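Local coordinates for protein pectinesterase inhibitor (Actinidia chinensis, PDB 1XG2) that inhibits pectin methylesterase by forming a complex with the enzyme, and may take part in regulating fruit ripening, at residues Leu139-Ile142 / Val143-Ile146; His4-Ser7 / Glu8-Lys12; Ile44-Ala47 / Ser48-Thr52; Thr127-His130 / Gln131-Lys135; Ser17-Leu20 / Gln21-Ser25. All coordinates share one frame; numbering follows the deposited sequence.

Contact 1 (Leu139-Ile142 / Val143-Ile146)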
loop_
_atom_site.group_PDB
_atom_site.type_symbol
_atom_site.label_atom_id
_atom_site.label_comp_id
_atom_site.label_asym_id
_atom_site.label_seq_id
_atom_site.Cartn_x
_atom_site.Cartn_y
_atom_site.Cartn_z
ATOM N N LEU B 139 -4.682 12.617 15.107
ATOM C CA LEU B 139 -5.945 12.099 15.595
ATOM C C LEU B 139 -6.082 10.613 15.322
ATOM O O LEU B 139 -6.575 9.871 16.171
ATOM C CB LEU B 139 -7.118 12.844 14.956
ATOM C CG LEU B 139 -7.214 14.298 15.421
ATOM C CD1 LEU B 139 -8.354 15.027 14.717
ATOM C CD2 LEU B 139 -7.336 14.369 16.931
ATOM N N CYS B 140 -5.649 10.196 14.135
ATOM C CA CYS B 140 -5.706 8.782 13.755
ATOM C C CYS B 140 -4.750 7.969 14.623
ATOM O O CYS B 140 -4.996 6.794 14.921
ATOM C CB CYS B 140 -5.371 8.605 12.285
ATOM S SG CYS B 140 -6.709 9.039 11.142
ATOM N N ASP B 141 -3.662 8.598 15.047
ATOM C CA ASP B 141 -2.711 7.935 15.925
ATOM C C ASP B 141 -3.328 7.606 17.297
ATOM O O ASP B 141 -2.989 6.590 17.896
ATOM C CB ASP B 141 -1.461 8.779 16.082
ATOM C CG ASP B 141 -0.274 7.969 16.513
ATOM O OD1 ASP B 141 -0.109 6.817 16.045
ATOM O OD2 ASP B 141 0.565 8.410 17.297
ATOM N N ILE B 142 -4.247 8.437 17.783
ATOM C CA ILE B 142 -4.966 8.116 19.011
ATOM C C ILE B 142 -5.723 6.800 18.804
ATOM O O ILE B 142 -5.707 5.915 19.646
ATOM C CB ILE B 142 -5.942 9.245 19.447
ATOM C CG1 ILE B 142 -5.216 10.574 19.659
ATOM C CG2 ILE B 142 -6.589 8.888 20.772
ATOM C CD1 ILE B 142 -6.147 11.763 19.730
ATOM N N VAL B 143 -6.376 6.679 17.659
ATOM C CA VAL B 143 -7.128 5.480 17.350
ATOM C C VAL B 143 -6.208 4.279 17.256
ATOM O O VAL B 143 -6.528 3.223 17.771
ATOM C CB VAL B 143 -7.911 5.618 16.029
ATOM C CG1 VAL B 143 -8.674 4.336 15.730
ATOM C CG2 VAL B 143 -8.857 6.798 16.099
ATOM N N LEU B 144 -5.064 4.446 16.609
ATOM C CA LEU B 144 -4.108 3.352 16.467
ATOM C C LEU B 144 -3.613 2.872 17.835
ATOM O O LEU B 144 -3.518 1.677 18.081
ATOM C CB LEU B 144 -2.920 3.783 15.595
ATOM C CG LEU B 144 -3.239 4.015 14.119
ATOM C CD1 LEU B 144 -2.101 4.726 13.398
ATOM C CD2 LEU B 144 -3.523 2.672 13.423
ATOM N N VAL B 145 -3.316 3.809 18.735
ATOM C CA VAL B 145 -2.799 3.447 20.051
ATOM C C VAL B 145 -3.860 2.647 20.817
ATOM O O VAL B 145 -3.571 1.617 21.433
ATOM C CB VAL B 145 -2.358 4.690 20.840
ATOM C CG1 VAL B 145 -2.141 4.350 22.338
ATOM C CG2 VAL B 145 -1.091 5.248 20.247
ATOM N N ILE B 146 -5.098 3.096 20.743
ATOM C CA ILE B 146 -6.168 2.420 21.441
ATOM C C ILE B 146 -6.348 1.017 20.835
ATOM O O ILE B 146 -6.509 0.041 21.572
ATOM C CB ILE B 146 -7.452 3.273 21.391
ATOM C CG1 ILE B 146 -7.299 4.521 22.269
ATOM C CG2 ILE B 146 -8.654 2.492 21.872
ATOM C CD1 ILE B 146 -8.438 5.502 22.123
#

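Contact 2 (His4-Ser7 / Glu8-Lys12)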
loop_
_atom_site.group_PDB
_atom_site.type_symbol
_atom_site.label_atom_id
_atom_site.label_comp_id
_atom_site.label_asym_id
_atom_site.label_seq_id
_atom_site.Cartn_x
_atom_site.Cartn_y
_atom_site.Cartn_z
ATOM N N HIS B 4 -7.541 6.806 34.132
ATOM C CA HIS B 4 -6.190 6.235 34.111
ATOM C C HIS B 4 -5.797 5.759 32.715
ATOM O O HIS B 4 -4.603 5.707 32.384
ATOM C CB HIS B 4 -6.028 5.088 35.138
ATOM C CG HIS B 4 -6.666 3.797 34.728
ATOM N ND1 HIS B 4 -8.026 3.663 34.542
ATOM C CD2 HIS B 4 -6.134 2.570 34.504
ATOM C CE1 HIS B 4 -8.298 2.418 34.201
ATOM N NE2 HIS B 4 -7.167 1.733 34.178
ATOM N N LEU B 5 -6.790 5.421 31.898
ATOM C CA LEU B 5 -6.523 4.965 30.533
ATOM C C LEU B 5 -5.844 6.058 29.698
ATOM O O LEU B 5 -5.036 5.749 28.831
ATOM C CB LEU B 5 -7.803 4.483 29.845
ATOM C CG LEU B 5 -8.453 3.238 30.455
ATOM C CD1 LEU B 5 -9.775 2.914 29.769
ATOM C CD2 LEU B 5 -7.487 2.041 30.394
ATOM N N ILE B 6 -6.163 7.323 29.972
ATOM C CA ILE B 6 -5.537 8.451 29.266
ATOM C C ILE B 6 -4.039 8.443 29.450
ATOM O O ILE B 6 -3.319 8.784 28.525
ATOM C CB ILE B 6 -6.148 9.804 29.704
ATOM C CG1 ILE B 6 -7.550 9.943 29.109
ATOM C CG2 ILE B 6 -5.281 10.994 29.269
ATOM C CD1 ILE B 6 -8.411 10.995 29.800
ATOM N N SER B 7 -3.558 8.040 30.625
ATOM C CA SER B 7 -2.118 7.960 30.872
ATOM C C SER B 7 -1.417 6.859 30.078
ATOM O O SER B 7 -0.202 6.907 29.899
ATOM C CB SER B 7 -1.824 7.791 32.370
ATOM O OG SER B 7 -2.145 6.468 32.765
ATOM N N GLU B 8 -2.177 5.877 29.600
ATOM C CA GLU B 8 -1.629 4.856 28.707
ATOM C C GLU B 8 -1.718 5.200 27.233
ATOM O O GLU B 8 -0.999 4.615 26.418
ATOM C CB GLU B 8 -2.356 3.533 28.918
ATOM C CG GLU B 8 -2.219 2.978 30.321
ATOM C CD GLU B 8 -2.831 1.595 30.422
ATOM O OE1 GLU B 8 -3.605 1.360 31.355
ATOM O OE2 GLU B 8 -2.538 0.767 29.541
ATOM N N ILE B 9 -2.624 6.108 26.882
ATOM C CA ILE B 9 -2.884 6.431 25.483
ATOM C C ILE B 9 -2.040 7.603 25.025
ATOM O O ILE B 9 -1.214 7.468 24.132
ATOM C CB ILE B 9 -4.384 6.731 25.268
ATOM C CG1 ILE B 9 -5.225 5.487 25.555
ATOM C CG2 ILE B 9 -4.639 7.159 23.832
ATOM C CD1 ILE B 9 -6.716 5.797 25.730
ATOM N N CYS B 10 -2.243 8.760 25.649
ATOM C CA CYS B 10 -1.656 9.989 25.137
ATOM C C CYS B 10 -0.122 9.968 25.001
ATOM O O CYS B 10 0.384 10.378 23.966
ATOM C CB CYS B 10 -2.173 11.204 25.921
ATOM S SG CYS B 10 -3.917 11.432 25.520
ATOM N N PRO B 11 0.617 9.486 25.996
ATOM C CA PRO B 11 2.091 9.392 25.867
ATOM C C PRO B 11 2.619 8.542 24.698
ATOM O O PRO B 11 3.746 8.766 24.264
ATOM C CB PRO B 11 2.534 8.773 27.194
ATOM C CG PRO B 11 1.420 9.031 28.131
ATOM C CD PRO B 11 0.147 9.049 27.323
ATOM N N LYS B 12 1.820 7.596 24.210
ATOM C CA LYS B 12 2.199 6.750 23.072
ATOM C C LYS B 12 1.866 7.362 21.712
ATOM O O LYS B 12 2.244 6.800 20.683
ATOM C CB LYS B 12 1.517 5.379 23.182
ATOM C CG LYS B 12 2.093 4.459 24.242
ATOM C CD LYS B 12 1.235 3.193 24.387
ATOM C CE LYS B 12 1.613 2.381 25.617
ATOM N NZ LYS B 12 1.085 2.961 26.892
#

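Contact 3 (Ile44-Ala47 / Ser48-Thr52)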
loop_
_atom_site.group_PDB
_atom_site.type_symbol
_atom_site.label_atom_id
_atom_site.label_comp_id
_atom_site.label_asym_id
_atom_site.label_seq_id
_atom_site.Cartn_x
_atom_site.Cartn_y
_atom_site.Cartn_z
ATOM N N ILE B 44 -13.874 11.841 16.354
ATOM C CA ILE B 44 -13.066 13.047 16.257
ATOM C C ILE B 44 -12.237 13.055 14.980
ATOM O O ILE B 44 -12.178 14.068 14.282
ATOM C CB ILE B 44 -12.122 13.164 17.488
ATOM C CG1 ILE B 44 -12.925 13.427 18.769
ATOM C CG2 ILE B 44 -11.111 14.260 17.285
ATOM C CD1 ILE B 44 -13.457 14.820 18.892
ATOM N N ALA B 45 -11.590 11.924 14.685
ATOM C CA ALA B 45 -10.769 11.821 13.497
ATOM C C ALA B 45 -11.595 11.954 12.220
ATOM O O ALA B 45 -11.192 12.663 11.303
ATOM C CB ALA B 45 -9.995 10.524 13.496
ATOM N N GLN B 46 -12.748 11.285 12.160
ATOM C CA GLN B 46 -13.602 11.374 10.981
ATOM C C GLN B 46 -14.147 12.790 10.735
ATOM O O GLN B 46 -14.213 13.253 9.592
ATOM C CB GLN B 46 -14.781 10.398 11.053
ATOM C CG GLN B 46 -15.390 10.176 9.656
ATOM C CD GLN B 46 -16.535 9.188 9.637
ATOM O OE1 GLN B 46 -16.637 8.364 8.717
ATOM N NE2 GLN B 46 -17.401 9.268 10.632
ATOM N N ALA B 47 -14.530 13.470 11.808
ATOM C CA ALA B 47 -15.014 14.853 11.710
ATOM C C ALA B 47 -13.936 15.794 11.158
ATOM O O ALA B 47 -14.234 16.713 10.381
ATOM C CB ALA B 47 -15.514 15.335 13.083
ATOM N N SER B 48 -12.690 15.576 11.570
ATOM C CA SER B 48 -11.568 16.356 11.058
ATOM C C SER B 48 -11.370 16.088 9.568
ATOM O O SER B 48 -11.236 17.024 8.777
ATOM C CB SER B 48 -10.284 16.025 11.824
ATOM O OG SER B 48 -9.207 16.819 11.364
ATOM N N ALA B 49 -11.367 14.811 9.184
ATOM C CA ALA B 49 -11.228 14.445 7.777
ATOM C C ALA B 49 -12.335 15.086 6.948
ATOM O O ALA B 49 -12.092 15.537 5.842
ATOM C CB ALA B 49 -11.245 12.911 7.602
ATOM N N LYS B 50 -13.548 15.134 7.491
ATOM C CA LYS B 50 -14.692 15.675 6.757
ATOM C C LYS B 50 -14.535 17.178 6.555
ATOM O O LYS B 50 -14.773 17.692 5.457
ATOM C CB LYS B 50 -16.003 15.356 7.467
ATOM C CG LYS B 50 -16.446 13.913 7.295
ATOM C CD LYS B 50 -17.761 13.657 7.987
ATOM C CE LYS B 50 -18.367 12.318 7.581
ATOM N NZ LYS B 50 -19.404 11.900 8.568
ATOM N N GLN B 51 -14.087 17.877 7.591
ATOM C CA GLN B 51 -13.835 19.306 7.481
ATOM C C GLN B 51 -12.739 19.597 6.449
ATOM O O GLN B 51 -12.839 20.549 5.663
ATOM C CB GLN B 51 -13.455 19.912 8.838
ATOM C CG GLN B 51 -12.994 21.374 8.731
ATOM C CD GLN B 51 -12.731 22.032 10.085
ATOM O OE1 GLN B 51 -13.676 22.372 10.819
ATOM N NE2 GLN B 51 -11.447 22.233 10.409
ATOM N N THR B 52 -11.691 18.778 6.451
ATOM C CA THR B 52 -10.563 18.990 5.564
ATOM C C THR B 52 -10.940 18.718 4.112
ATOM O O THR B 52 -10.457 19.401 3.214
ATOM C CB THR B 52 -9.356 18.153 6.020
ATOM O OG1 THR B 52 -8.931 18.615 7.311
ATOM C CG2 THR B 52 -8.151 18.384 5.132
#

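Contact 4 (Thr127-His130 / Gln131-Lys135)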
loop_
_atom_site.group_PDB
_atom_site.type_symbol
_atom_site.label_atom_id
_atom_site.label_comp_id
_atom_site.label_asym_id
_atom_site.label_seq_id
_atom_site.Cartn_x
_atom_site.Cartn_y
_atom_site.Cartn_z
ATOM N N THR B 127 -0.221 26.215 3.870
ATOM C CA THR B 127 -0.069 25.972 5.299
ATOM C C THR B 127 -1.317 25.377 5.930
ATOM O O THR B 127 -1.209 24.457 6.732
ATOM C CB THR B 127 0.303 27.274 6.018
ATOM O OG1 THR B 127 1.576 27.717 5.535
ATOM C CG2 THR B 127 0.547 27.015 7.500
ATOM N N GLN B 128 -2.488 25.895 5.561
ATOM C CA GLN B 128 -3.776 25.404 6.069
ATOM C C GLN B 128 -3.932 23.890 5.869
ATOM O O GLN B 128 -4.429 23.174 6.743
ATOM C CB GLN B 128 -4.933 26.110 5.351
ATOM C CG GLN B 128 -6.296 25.799 5.946
ATOM C CD GLN B 128 -7.480 26.468 5.252
ATOM O OE1 GLN B 128 -8.533 26.605 5.874
ATOM N NE2 GLN B 128 -7.337 26.845 3.982
ATOM N N LEU B 129 -3.548 23.419 4.693
ATOM C CA LEU B 129 -3.678 22.003 4.364
ATOM C C LEU B 129 -2.583 21.192 5.054
ATOM O O LEU B 129 -2.837 20.090 5.531
ATOM C CB LEU B 129 -3.636 21.820 2.852
ATOM C CG LEU B 129 -3.813 20.402 2.314
ATOM C CD1 LEU B 129 -5.088 19.785 2.834
ATOM C CD2 LEU B 129 -3.804 20.450 0.789
ATOM N N HIS B 130 -1.360 21.714 5.087
ATOM C CA HIS B 130 -0.286 21.046 5.813
ATOM C C HIS B 130 -0.726 20.797 7.266
ATOM O O HIS B 130 -0.593 19.690 7.773
ATOM C CB HIS B 130 1.027 21.839 5.724
ATOM C CG HIS B 130 2.123 21.290 6.579
ATOM N ND1 HIS B 130 2.510 19.969 6.532
ATOM C CD2 HIS B 130 2.909 21.879 7.513
ATOM C CE1 HIS B 130 3.491 19.769 7.394
ATOM N NE2 HIS B 130 3.753 20.912 8.002
ATOM N N GLN B 131 -1.321 21.799 7.909
ATOM C CA GLN B 131 -1.739 21.645 9.303
ATOM C C GLN B 131 -2.873 20.641 9.450
ATOM O O GLN B 131 -2.893 19.857 10.410
ATOM C CB GLN B 131 -2.121 22.993 9.927
ATOM C CG GLN B 131 -0.917 23.915 10.172
ATOM C CD GLN B 131 0.076 23.349 11.175
ATOM O OE1 GLN B 131 -0.282 23.067 12.321
ATOM N NE2 GLN B 131 1.317 23.167 10.745
ATOM N N ALA B 132 -3.799 20.650 8.497
ATOM C CA ALA B 132 -4.949 19.749 8.517
ATOM C C ALA B 132 -4.514 18.286 8.335
ATOM O O ALA B 132 -5.076 17.411 8.977
ATOM C CB ALA B 132 -5.980 20.168 7.444
ATOM N N ASP B 133 -3.515 18.033 7.475
ATOM C CA ASP B 133 -2.926 16.698 7.306
ATOM C C ASP B 133 -2.297 16.207 8.612
ATOM O O ASP B 133 -2.528 15.075 9.042
ATOM C CB ASP B 133 -1.823 16.696 6.228
ATOM C CG ASP B 133 -2.354 16.912 4.800
ATOM O OD1 ASP B 133 -3.555 16.686 4.540
ATOM O OD2 ASP B 133 -1.608 17.296 3.869
ATOM N N LEU B 134 -1.495 17.063 9.244
ATOM C CA LEU B 134 -0.804 16.676 10.475
ATOM C C LEU B 134 -1.806 16.410 11.574
ATOM O O LEU B 134 -1.587 15.532 12.432
ATOM C CB LEU B 134 0.192 17.741 10.945
ATOM C CG LEU B 134 1.432 17.978 10.093
ATOM C CD1 LEU B 134 2.339 18.982 10.801
ATOM C CD2 LEU B 134 2.174 16.683 9.803
ATOM N N LYS B 135 -2.912 17.145 11.548
ATOM C CA LYS B 135 -3.962 16.947 12.530
ATOM C C LYS B 135 -4.662 15.592 12.343
ATOM O O LYS B 135 -4.909 14.888 13.305
ATOM C CB LYS B 135 -4.983 18.077 12.473
ATOM C CG LYS B 135 -5.950 18.062 13.630
ATOM C CD LYS B 135 -7.074 19.047 13.421
ATOM C CE LYS B 135 -7.395 19.865 14.679
ATOM N NZ LYS B 135 -8.881 20.120 14.745
#

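Contact 5 (Ser17-Leu20 / Gln21-Ser25)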
loop_
_atom_site.group_PDB
_atom_site.type_symbol
_atom_site.label_atom_id
_atom_site.label_comp_id
_atom_site.label_asym_id
_atom_site.label_seq_id
_atom_site.Cartn_x
_atom_site.Cartn_y
_atom_site.Cartn_z
ATOM N N SER B 17 -0.131 16.298 23.479
ATOM C CA SER B 17 -0.893 17.477 23.873
ATOM C C SER B 17 -2.258 17.477 23.198
ATOM O O SER B 17 -3.271 17.756 23.831
ATOM C CB SER B 17 -0.141 18.756 23.522
ATOM O OG SER B 17 1.051 18.818 24.275
ATOM N N LEU B 18 -2.274 17.158 21.907
ATOM C CA LEU B 18 -3.511 17.127 21.145
ATOM C C LEU B 18 -4.398 15.985 21.614
ATOM O O LEU B 18 -5.599 16.158 21.772
ATOM C CB LEU B 18 -3.240 17.000 19.650
ATOM C CG LEU B 18 -4.518 16.974 18.804
ATOM C CD1 LEU B 18 -5.384 18.232 19.003
ATOM C CD2 LEU B 18 -4.164 16.787 17.321
ATOM N N CYS B 19 -3.796 14.830 21.843
ATOM C CA CYS B 19 -4.510 13.690 22.390
ATOM C C CYS B 19 -5.253 14.055 23.675
ATOM O O CYS B 19 -6.445 13.781 23.799
ATOM C CB CYS B 19 -3.534 12.534 22.636
ATOM S SG CYS B 19 -4.265 11.079 23.424
ATOM N N LEU B 20 -4.553 14.690 24.617
ATOM C CA LEU B 20 -5.164 15.113 25.877
ATOM C C LEU B 20 -6.328 16.068 25.650
ATOM O O LEU B 20 -7.391 15.892 26.203
ATOM C CB LEU B 20 -4.119 15.759 26.798
ATOM C CG LEU B 20 -4.654 16.209 28.166
ATOM C CD1 LEU B 20 -5.193 15.015 28.948
ATOM C CD2 LEU B 20 -3.573 16.953 28.956
ATOM N N GLN B 21 -6.119 17.071 24.819
ATOM C CA GLN B 21 -7.146 18.045 24.503
ATOM C C GLN B 21 -8.390 17.353 23.930
ATOM O O GLN B 21 -9.515 17.656 24.326
ATOM C CB GLN B 21 -6.560 19.054 23.522
ATOM C CG GLN B 21 -7.436 20.195 23.101
ATOM C CD GLN B 21 -6.686 21.089 22.108
ATOM O OE1 GLN B 21 -7.201 21.413 21.027
ATOM N NE2 GLN B 21 -5.439 21.426 22.450
ATOM N N ALA B 22 -8.174 16.381 23.050
ATOM C CA ALA B 22 -9.268 15.669 22.399
ATOM C C ALA B 22 -10.042 14.803 23.390
ATOM O O ALA B 22 -11.266 14.845 23.417
ATOM C CB ALA B 22 -8.740 14.812 21.241
ATOM N N LEU B 23 -9.334 14.020 24.199
ATOM C CA LEU B 23 -9.972 13.139 25.167
ATOM C C LEU B 23 -10.649 13.926 26.306
ATOM O O LEU B 23 -11.718 13.551 26.774
ATOM C CB LEU B 23 -8.950 12.114 25.713
ATOM C CG LEU B 23 -8.429 11.111 24.659
ATOM C CD1 LEU B 23 -7.473 10.030 25.235
ATOM C CD2 LEU B 23 -9.569 10.442 23.924
ATOM N N GLU B 24 -10.047 15.036 26.717
ATOM C CA GLU B 24 -10.629 15.887 27.764
ATOM C C GLU B 24 -11.855 16.658 27.261
ATOM O O GLU B 24 -12.599 17.218 28.068
ATOM C CB GLU B 24 -9.593 16.875 28.317
ATOM C CG GLU B 24 -8.782 16.350 29.499
ATOM C CD GLU B 24 -7.839 17.406 30.069
ATOM O OE1 GLU B 24 -7.593 18.432 29.379
ATOM O OE2 GLU B 24 -7.331 17.205 31.198
ATOM N N SER B 25 -12.078 16.696 25.945
ATOM C CA SER B 25 -13.252 17.372 25.389
ATOM C C SER B 25 -14.535 16.537 25.560
ATOM O O SER B 25 -15.625 17.013 25.277
ATOM C CB SER B 25 -13.028 17.748 23.920
ATOM O OG SER B 25 -13.156 16.623 23.067
#

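Contact 1 (Leu139-Ile142 / Val143-Ile146)
V143 sits directly after the turn L139-I142 and leans back on it: its CB is 3.3 Å from C140 O, while CG2, anti to the residue's own carbonyl carbon, is directed towards L139 O. One residue on, L144 N donates to C140 O at 2.9 Å. The same oxygen is flanked by L144 CG at 3.4 Å. L144 CD1 meets D141 OD1 at 3.9 Å, the two side chains crossing at about a right angle, a methyl group set against a carboxylate oxygen. The other carboxylate oxygen, D141 OD2, accepts the backbone N-H of R14, which helps fix the rotation of the group. D141 OD1 lies close to the like-charged D188 of Pectinesterase 1.

V145 continues the helical ladder, its N bonding D141 O at 2.9 Å, and its CG2 tucks against that acceptor at 3.3 Å. On I146 the backbone N reaches I142 O at 3.1 Å. I142 and I146 run side by side and point the same way, I142 CG2 and I146 CD1 being 4.1 Å apart; with chi1 of -70°, I146 turns CG1 and CD1 back along the helix to that neighbour. This isoleucine ridge faces I9 of the N-terminal helix, while L144 and V145 pack on Q191 and N190 of Pectinesterase 1. Two buried turns of alpha helix thus serve both the core of the four-helix bundle and the enzyme interface.

Contact 2 (His4-Ser7 / Glu8-Lys12)
L5 O is shared by two amides: E8 N bonds L5 O at 3.0 Å, and I9 N makes a weak bond to it. E8 N approaches from well above the carbonyl plane, not on a lone pair, and the bond is bent, with an angle at the hydrogen of 137°. I6 O also takes two donors. C10 N reaches I6 O at 3.1 Å, almost straight at 160°, whereas I9 N, 3.2 Å from I6 O, again stands above the plane. The amide of I9 is therefore divided between L5 O and I6 O, as the winding tightens from alpha towards the 3-10 turn of residues 10-12.

Side chains supply further donors. S7 OG, placed between its own backbone N and carbonyl carbon (chi1 74°), turns back to give H4 O a bond of 2.6 Å in the carbonyl plane. K12 runs nearly straight to CE and then curls, bringing NZ onto a lone pair of E8 O at 2.7 Å. P11 has no N-H to offer; instead its ring carbon CG lies 3.2 Å from S7 O. N3 OD1 receives the amide of L5, and C10 O the hydroxyl of T13.

The apolar part is small: I6 CG2 touches C10 SG, which is disulfide-bonded to C19, at 4.0 Å, and I9 is directed to L34 and L37 of helix 34-60. Hydroxyl and ammonium donors thus supplement a ladder that mixes i to i+3 with i to i+4 bonds: H4 O, L5 O, I6 O and E8 O are all supplied as the short helix winds down, while P11 brings carbon to S7 O.

Contact 3 (Ile44-Ala47 / Ser48-Thr52)
K50 lies back over Q46: K50 N donates to Q46 O at 2.9 Å, and K50 CG rests 3.3 Å from that oxygen. Both side chains are extended beyond CG and converge at a slant, bringing K50 CE to 4.2 Å from Q46 CD. CG of K50 is anti to its carbonyl carbon (chi1 -76°), which sends the chain back towards the preceding turn. The neighbouring backbone bonds are regular: A49 N to A45 O at 3.0 Å, with an angle at the hydrogen of 167°, and Q51 N to A47 O, also 3.0 Å. S48 CB lies 3.5 Å from A45 O, and further along T52 N bonds S48 O at 2.9 Å.

The turn belongs to helix 34-60, one of the long helices of the four-helix bundle, and its small residues allow close approach by neighbouring helices. A45 and A49 face helix 66-95, meeting L86 and I83 respectively, and the Q46 side chain also touches I83. The T52 side chain reaches Y79 of the same helix. S48 turns instead to helix 127-149, where its side chain meets K135 and L139.

Contact 4 (Thr127-His130 / Gln131-Lys135)
D133 N donates to L129 O at 2.9 Å, nearly straight at 164°. The carboxylate of D133 folds back over the same carbonyl, CG standing 3.3 Å from L129 O, and sets OD1 3.9 Å from L129 CD1, the two side chains slanting across each other. Y79 is hydrogen-bonded to D133 OD1, while D133 OD2 lies close to E116 OE1, a like-charge pair that may raise the proton affinity of either acid. E116 uses its other oxygen, OE2, to bond H130 ND1, which would help hold the imidazole in place.

The H130 ring leans obliquely towards L134, whose CD1 is 3.7 Å from H130 CE1 and equally far from NE2. H130 CG is anti to the backbone N (chi1 173°), which swings the ring forward along the helix to that leucine. In the backbone, L134 N bonds H130 O at 3.1 Å. At the helix start Q131 N reaches T127 O at 2.9 Å.

This first part of helix 127-149 packs against two others: Q128, L129 and A132 meet I55, I56 and T52 of helix 34-60, while L129 and D133 meet C115 of helix 98-118. D133 also reaches helix 66-95 through its bond to Y79.

Contact 5 (Ser17-Leu20 / Gln21-Ser25)
L20 and E24 are joined first through the backbone, E24 N bonding L20 O at 2.8 Å. L23 N to C19 O and A22 N to L18 O follow at 2.9 Å each, and Q21 N to S17 O at 3.1 Å, a run of i to i+4 bonds, all fairly straight, up to 169° for L23 N.

At the end of this run A22 O is gripped twice by one residue. S25 OG bonds it at 2.6 Å and S25 N at 3.2 Å, so the last turn closes on the serine by hydroxyl as well as amide, near the C-terminal end of helix 16-24.

In the apolar group C19 SG meets L23 CD1 at 3.8 Å. C19 SG stands anti to its backbone N (chi1 176°), which tips the sulfur forward to that leucine; it is also the partner of C10 in a disulfide. The bond ties helix 16-24 to the 3-10 turn that follows helix 4-9, an arrangement consistent with the N-terminal helical hairpin of this inhibitor family, which sits on one end of the four-helix bundle. L18 extends to L139 of helix 127-149, L23 to S41 of helix 34-60, and L20 to I6 of helix 4-9.

Mixed contacts are two. E24, extended beyond CG, crosses L20 so that its carboxyl carbon CD lies 3.7 Å from L20 CD1, methyl against carboxylate. L18 and Q21 cross in similar fashion at longer range.

Contact 1 is the fully buried one, and the other four are partly buried. Contacts 1 and 4 share helix 127-149 but differ in chemistry: contact 1 is mostly aliphatic and reaches the enzyme, whereas contact 4 carries a polar network round buried D133, with Y79, E116 and H130. Contact 3, on helix 34-60, borders both, touching contact 1 by L139 on S48 and contact 4 by T52 on A132. Contacts 2 and 5 belong to the N-terminal segments, joined by the C10-C19 disulfide, and both use side-chain hydroxyls to bond carbonyls. Contact 2 departs from alpha geometry, while contact 3 keeps regular alpha-helical bonds throughout.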